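Local coordinates for protein importin-95 (Chaetomium thermophilum, PDB 4XRI) that probably works as a HEAT-repeat nuclear transport receptor of the importin-beta family, binding a small GTPase and carrying protein cargo into the nucleus, at residues 514-518 with 555-559. The protein carries 2 engineered substitutions. Residues are numbered along the deposited sequence; the frame is centred on the assembly and turned at random.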
loop_
_atom_site.group_PDB
_atom_site.type_symbol
_atom_site.label_atom_id
_atom_site.label_comp_id
_atom_site.label_asym_id
_atom_site.label_seq_id
_atom_site.Cartn_x
_atom_site.Cartn_y
_atom_site.Cartn_z
ATOM N N LEU A 514 1.226 -1.163 31.880
ATOM C CA LEU A 514 0.863 0.089 32.534
ATOM C C LEU A 514 2.082 0.742 33.178
ATOM O O LEU A 514 2.157 1.969 33.279
ATOM C CB LEU A 514 -0.231 -0.141 33.580
ATOM C CG LEU A 514 -1.665 -0.234 33.055
ATOM C CD1 LEU A 514 -2.632 -0.608 34.166
ATOM C CD2 LEU A 514 -2.071 1.073 32.402
ATOM N N THR A 515 3.040 -0.080 33.599
ATOM C CA THR A 515 4.255 0.427 34.226
ATOM C C THR A 515 5.149 1.125 33.210
ATOM O O THR A 515 5.632 2.228 33.452
ATOM C CB THR A 515 5.054 -0.700 34.906
ATOM O OG1 THR A 515 4.233 -1.350 35.885
ATOM C CG2 THR A 515 6.304 -0.144 35.577
ATOM N N VAL A 516 5.353 0.483 32.066
ATOM C CA VAL A 516 6.250 1.008 31.043
ATOM C C VAL A 516 5.654 2.237 30.346
ATOM O O VAL A 516 6.388 3.083 29.833
ATOM C CB VAL A 516 6.599 -0.083 29.996
ATOM C CG1 VAL A 516 5.370 -0.506 29.215
ATOM C CG2 VAL A 516 7.703 0.391 29.059
ATOM N N THR A 517 4.329 2.349 30.347
ATOM C CA THR A 517 3.667 3.505 29.741
ATOM C C THR A 517 3.455 4.634 30.749
ATOM O O THR A 517 3.011 5.727 30.389
ATOM C CB THR A 517 2.297 3.131 29.131
ATOM O OG1 THR A 517 1.504 2.443 30.107
ATOM C CG2 THR A 517 2.469 2.246 27.907
ATOM N N ALA A 518 3.776 4.363 32.009
ATOM C CA ALA A 518 3.549 5.317 33.096
ATOM C C ALA A 518 4.367 6.617 33.015
ATOM O O ALA A 518 3.820 7.690 33.275
ATOM C CB ALA A 518 3.799 4.638 34.437
ATOM N N VAL A 555 -8.376 3.204 34.981
ATOM C CA VAL A 555 -7.026 3.755 34.943
ATOM C C VAL A 555 -6.805 4.523 33.644
ATOM O O VAL A 555 -6.296 5.644 33.650
ATOM C CB VAL A 555 -5.948 2.657 35.066
ATOM C CG1 VAL A 555 -4.558 3.267 34.922
ATOM C CG2 VAL A 555 -6.081 1.916 36.388
ATOM N N ILE A 556 -7.190 3.904 32.531
ATOM C CA ILE A 556 -7.073 4.523 31.214
ATOM C C ILE A 556 -7.848 5.833 31.154
ATOM O O ILE A 556 -7.364 6.832 30.623
ATOM C CB ILE A 556 -7.584 3.583 30.104
ATOM C CG1 ILE A 556 -6.712 2.328 30.025
ATOM C CG2 ILE A 556 -7.604 4.295 28.763
ATOM C CD1 ILE A 556 -5.243 2.609 29.799
ATOM N N LEU A 557 -9.057 5.810 31.703
ATOM C CA LEU A 557 -9.892 7.002 31.801
ATOM C C LEU A 557 -9.211 8.106 32.601
ATOM O O LEU A 557 -9.246 9.275 32.219
ATOM C CB LEU A 557 -11.242 6.653 32.434
ATOM C CG LEU A 557 -12.342 6.218 31.466
ATOM C CD1 LEU A 557 -13.565 5.738 32.235
ATOM C CD2 LEU A 557 -12.700 7.372 30.547
ATOM N N GLN A 558 -8.591 7.725 33.713
ATOM C CA GLN A 558 -7.875 8.670 34.562
ATOM C C GLN A 558 -6.719 9.332 33.807
ATOM O O GLN A 558 -6.514 10.544 33.900
ATOM C CB GLN A 558 -7.357 7.960 35.816
ATOM C CG GLN A 558 -6.851 8.886 36.899
ATOM C CD GLN A 558 -6.550 8.153 38.197
ATOM O OE1 GLN A 558 -6.854 6.967 38.343
ATOM N NE2 GLN A 558 -5.950 8.860 39.147
ATOM N N ARG A 559 -5.980 8.525 33.052
ATOM C CA ARG A 559 -4.867 9.017 32.242
ATOM C C ARG A 559 -5.343 9.929 31.117
ATOM O O ARG A 559 -4.699 10.934 30.808
ATOM C CB ARG A 559 -4.067 7.847 31.661
ATOM C CG ARG A 559 -3.275 7.062 32.698
ATOM C CD ARG A 559 -2.343 6.058 32.042
ATOM N NE ARG A 559 -1.611 5.281 33.038
ATOM C CZ ARG A 559 -0.669 4.387 32.756
ATOM N NH1 ARG A 559 -0.325 4.155 31.496
ATOM N NH2 ARG A 559 -0.065 3.728 33.738
#
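Two hydrogen bonds from the Arg559 guanidinium join helix 546-567 to segment 514-518, in the C-terminal region of helix 503-516. Arg559 NH2 donates to Leu514 O at 2.9 Å, nearly straight at 171°, and Arg559 NH1 donates to Thr517 OG1 at 2.9 Å and 154°. Thr517 OG1 also bonds Leu513 O, while Arg559 NH1 has a second partner in Tyr531 of helix 524-539. With chi2 to chi4 all near 180°, the arginine is extended and carries its guanidinium to both acceptors. Leu514 CD2 lies over one guanidinium face, 3.6 Å from Arg559 NH2. Beyond it, the apolar contact is slight: Leu514 CD2 reaches Val555 CG1 at 4.2 Å and Ile556 CD1 at 4.4 Å. Ile556 also packs on Leu586, Val589 and Leu590 of helix 573-597. Helices 503-516/524-539 and 546-567/573-597 follow in chain order, consistent with neighbouring HEAT repeats. Between these segments 208 Å² is buried, mostly by Arg559 and Leu514; a guanidinium meeting a carbonyl and a hydroxyl implies a link more polar and directional than hydrophobic.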